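Local coordinates for protein (merozoite surface protein 1) (Plasmodium cynomolgi, PDB 1B9W) that probably takes part in merozoite binding to and invasion of host erythrocytes, this chain being its C-terminal pair of EGF-like domains, at residues T25-Y33 / P81-S89. Numbering follows the deposited sequence.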
loop_
_atom_site.group_PDB
_atom_site.type_symbol
_atom_site.label_atom_id
_atom_site.label_comp_id
_atom_site.label_asym_id
_atom_site.label_seq_id
_atom_site.Cartn_x
_atom_site.Cartn_y
_atom_site.Cartn_z
ATOM N N THR A 25 -5.895 12.020 9.235
ATOM C CA THR A 25 -4.660 11.256 9.517
ATOM C C THR A 25 -4.045 10.813 8.205
ATOM O O THR A 25 -4.727 10.725 7.180
ATOM C CB THR A 25 -4.952 9.988 10.346
ATOM O OG1 THR A 25 -5.805 9.149 9.561
ATOM C CG2 THR A 25 -5.592 10.265 11.681
ATOM N N GLU A 26 -2.738 10.512 8.201
ATOM C CA GLU A 26 -2.100 10.087 6.990
ATOM C C GLU A 26 -1.372 8.720 7.295
ATOM O O GLU A 26 -0.798 8.667 8.369
ATOM C CB GLU A 26 -1.004 11.105 6.595
ATOM C CG GLU A 26 -1.800 12.351 6.093
ATOM C CD GLU A 26 -0.917 13.451 5.553
ATOM O OE1 GLU A 26 0.325 13.420 5.647
ATOM O OE2 GLU A 26 -1.571 14.363 4.949
ATOM N N GLU A 27 -1.413 7.910 6.269
ATOM C CA GLU A 27 -0.658 6.609 6.516
ATOM C C GLU A 27 0.174 6.402 5.294
ATOM O O GLU A 27 -0.282 6.465 4.169
ATOM C CB GLU A 27 -1.681 5.479 6.679
ATOM C CG GLU A 27 -0.896 4.144 6.907
ATOM C CD GLU A 27 -1.855 2.977 6.962
ATOM O OE1 GLU A 27 -3.087 3.164 6.981
ATOM O OE2 GLU A 27 -1.350 1.826 7.037
ATOM N N TRP A 28 1.482 6.073 5.497
ATOM C CA TRP A 28 2.319 5.738 4.381
ATOM C C TRP A 28 2.610 4.166 4.486
ATOM O O TRP A 28 2.549 3.683 5.598
ATOM C CB TRP A 28 3.644 6.497 4.407
ATOM C CG TRP A 28 4.468 6.409 5.653
ATOM C CD1 TRP A 28 4.438 7.208 6.762
ATOM C CD2 TRP A 28 5.503 5.432 5.915
ATOM N NE1 TRP A 28 5.367 6.814 7.691
ATOM C CE2 TRP A 28 6.022 5.697 7.169
ATOM C CE3 TRP A 28 5.975 4.348 5.140
ATOM C CZ2 TRP A 28 7.031 4.924 7.763
ATOM C CZ3 TRP A 28 7.006 3.580 5.719
ATOM C CH2 TRP A 28 7.486 3.870 6.997
ATOM N N ARG A 29 2.733 3.630 3.311
ATOM C CA ARG A 29 3.001 2.164 3.216
ATOM C C ARG A 29 4.029 1.957 2.136
ATOM O O ARG A 29 4.048 2.587 1.057
ATOM C CB ARG A 29 1.723 1.451 2.744
ATOM C CG ARG A 29 0.628 1.466 3.820
ATOM C CD ARG A 29 -0.603 0.723 3.258
ATOM N NE ARG A 29 -1.623 0.738 4.323
ATOM C CZ ARG A 29 -2.898 0.421 4.181
ATOM N NH1 ARG A 29 -3.430 0.022 3.050
ATOM N NH2 ARG A 29 -3.661 0.495 5.270
ATOM N N CYS A 30 4.976 0.990 2.398
ATOM C CA CYS A 30 5.873 0.750 1.271
ATOM C C CYS A 30 5.184 0.225 0.041
ATOM O O CYS A 30 4.197 -0.504 0.107
ATOM C CB CYS A 30 6.987 -0.216 1.766
ATOM S SG CYS A 30 7.984 0.324 3.124
ATOM N N LEU A 31 5.747 0.491 -1.140
ATOM C CA LEU A 31 5.281 0.012 -2.412
ATOM C C LEU A 31 5.534 -1.529 -2.467
ATOM O O LEU A 31 6.256 -2.025 -1.581
ATOM C CB LEU A 31 6.032 0.692 -3.552
ATOM C CG LEU A 31 5.705 2.217 -3.712
ATOM C CD1 LEU A 31 6.542 2.778 -4.859
ATOM C CD2 LEU A 31 4.216 2.390 -3.963
ATOM N N LEU A 32 4.799 -2.188 -3.334
ATOM C CA LEU A 32 5.031 -3.645 -3.458
ATOM C C LEU A 32 6.496 -3.914 -3.775
ATOM O O LEU A 32 7.211 -3.187 -4.454
ATOM C CB LEU A 32 4.160 -4.218 -4.569
ATOM C CG LEU A 32 2.659 -4.335 -4.384
ATOM C CD1 LEU A 32 2.025 -5.054 -5.573
ATOM C CD2 LEU A 32 2.326 -4.984 -3.052
ATOM N N TYR A 33 6.990 -5.090 -3.294
ATOM C CA TYR A 33 8.393 -5.448 -3.468
ATOM C C TYR A 33 9.377 -4.604 -2.669
ATOM O O TYR A 33 10.592 -4.642 -2.861
ATOM C CB TYR A 33 8.840 -5.613 -4.918
ATOM C CG TYR A 33 7.879 -6.476 -5.708
ATOM C CD1 TYR A 33 7.784 -7.853 -5.532
ATOM C CD2 TYR A 33 7.059 -5.869 -6.659
ATOM C CE1 TYR A 33 6.885 -8.608 -6.269
ATOM C CE2 TYR A 33 6.147 -6.603 -7.383
ATOM C CZ TYR A 33 6.082 -7.970 -7.195
ATOM O OH TYR A 33 5.164 -8.682 -7.929
ATOM N N PRO A 81 -7.795 -0.730 -6.818
ATOM C CA PRO A 81 -6.450 -0.711 -6.257
ATOM C C PRO A 81 -5.779 0.624 -6.503
ATOM O O PRO A 81 -5.811 1.190 -7.600
ATOM C CB PRO A 81 -5.747 -1.852 -6.998
ATOM C CG PRO A 81 -6.473 -1.945 -8.306
ATOM C CD PRO A 81 -7.905 -1.638 -7.982
ATOM N N LEU A 82 -5.111 1.157 -5.489
ATOM C CA LEU A 82 -4.190 2.275 -5.681
ATOM C C LEU A 82 -2.760 1.706 -5.523
ATOM O O LEU A 82 -2.556 0.921 -4.575
ATOM C CB LEU A 82 -4.406 3.307 -4.587
ATOM C CG LEU A 82 -5.276 4.543 -4.837
ATOM C CD1 LEU A 82 -6.198 4.383 -6.023
ATOM C CD2 LEU A 82 -6.054 4.893 -3.579
ATOM N N PHE A 83 -1.842 2.150 -6.349
ATOM C CA PHE A 83 -0.447 1.724 -6.256
ATOM C C PHE A 83 -0.375 0.189 -6.276
ATOM O O PHE A 83 0.338 -0.377 -5.453
ATOM C CB PHE A 83 0.218 2.238 -4.986
ATOM C CG PHE A 83 0.022 3.715 -4.736
ATOM C CD1 PHE A 83 0.752 4.647 -5.442
ATOM C CD2 PHE A 83 -0.877 4.152 -3.784
ATOM C CE1 PHE A 83 0.572 6.000 -5.215
ATOM C CE2 PHE A 83 -1.064 5.502 -3.537
ATOM C CZ PHE A 83 -0.334 6.422 -4.263
ATOM N N GLU A 84 -1.111 -0.419 -7.178
ATOM C CA GLU A 84 -1.145 -1.869 -7.352
ATOM C C GLU A 84 -1.742 -2.631 -6.193
ATOM O O GLU A 84 -1.553 -3.852 -6.100
ATOM C CB GLU A 84 0.260 -2.406 -7.700
ATOM C CG GLU A 84 0.763 -1.801 -9.001
ATOM C CD GLU A 84 2.250 -1.858 -9.225
ATOM O OE1 GLU A 84 3.040 -2.327 -8.378
ATOM O OE2 GLU A 84 2.671 -1.407 -10.320
ATOM N N GLY A 85 -2.531 -1.981 -5.325
ATOM C CA GLY A 85 -3.201 -2.671 -4.248
ATOM C C GLY A 85 -2.558 -2.501 -2.891
ATOM O O GLY A 85 -3.040 -3.106 -1.932
ATOM N N VAL A 86 -1.577 -1.632 -2.769
ATOM C CA VAL A 86 -1.058 -1.236 -1.460
ATOM C C VAL A 86 -2.158 -0.550 -0.656
ATOM O O VAL A 86 -2.225 -0.649 0.557
ATOM C CB VAL A 86 0.185 -0.348 -1.652
ATOM C CG1 VAL A 86 0.615 0.282 -0.357
ATOM C CG2 VAL A 86 1.317 -1.205 -2.218
ATOM N N PHE A 87 -3.038 0.161 -1.380
ATOM C CA PHE A 87 -4.266 0.696 -0.780
ATOM C C PHE A 87 -5.439 0.288 -1.706
ATOM O O PHE A 87 -5.255 0.122 -2.910
ATOM C CB PHE A 87 -4.302 2.234 -0.694
ATOM C CG PHE A 87 -3.389 2.856 0.314
ATOM C CD1 PHE A 87 -3.795 3.039 1.620
ATOM C CD2 PHE A 87 -2.126 3.252 -0.092
ATOM C CE1 PHE A 87 -2.909 3.605 2.525
ATOM C CE2 PHE A 87 -1.237 3.834 0.811
ATOM C CZ PHE A 87 -1.660 3.993 2.109
ATOM N N CYS A 88 -6.635 0.157 -1.135
ATOM C CA CYS A 88 -7.818 -0.102 -1.952
ATOM C C CYS A 88 -8.800 1.067 -1.699
ATOM O O CYS A 88 -9.004 1.325 -0.525
ATOM C CB CYS A 88 -8.531 -1.356 -1.452
ATOM S SG CYS A 88 -7.559 -2.858 -1.879
ATOM N N SER A 89 -9.348 1.669 -2.748
ATOM C CA SER A 89 -10.304 2.746 -2.436
ATOM C C SER A 89 -11.599 2.584 -3.218
ATOM O O SER A 89 -11.702 1.689 -4.054
ATOM C CB SER A 89 -9.685 4.114 -2.688
ATOM O OG SER A 89 -9.841 4.524 -4.028
HETATM O O HOH W 1 -6.550 0.412 1.753
HETATM O O HOH W 2 3.141 -0.809 -5.314
#
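The guanidinium of R29 lies flat over one face of the F87 ring, the two planes only 8° apart, with F87 CE1 beneath it toward the rim. The R29 chain, extended from CG to NE, slides over the same ring face and sets CD 3.9 Å from the F87 centroid as a CH-pi contact. At the ring's edge, CZ of F87 meets the backbone O of E27 at 3.5 Å. Two partners in the guanidinium plane fix its rotation. R29 NH1 donates to V86 O (2.8 Å, 161°), in the carbonyl plane. R29 NE makes a salt bridge to E27 OE2 (2.9 Å), approaching from above the carboxylate. P58 also touches R29.

This contact is part of the interface between the two EGF-like domains: strand 26-30 of the first, paired with strand 16-20, and the residues just after it pack on the turn and returning strand of the second domain's hairpin 80-82/87-89, where V86 and F87 form a classic beta bulge opposite L82.

V86 fills the middle. Its chi1 of 170° turns CG1 away from the backbone N, and that methyl presses against R29 CB at 3.5 Å, while CG2 lies by L32 N and the L32 CD2 methyl. Farther along, L32 CD1 rests on E84 CB, 3.8 Å away, and L31 CD2 touches F83 CB. A water accepts from L32 N and donates to F83 O, bridging the two backbones.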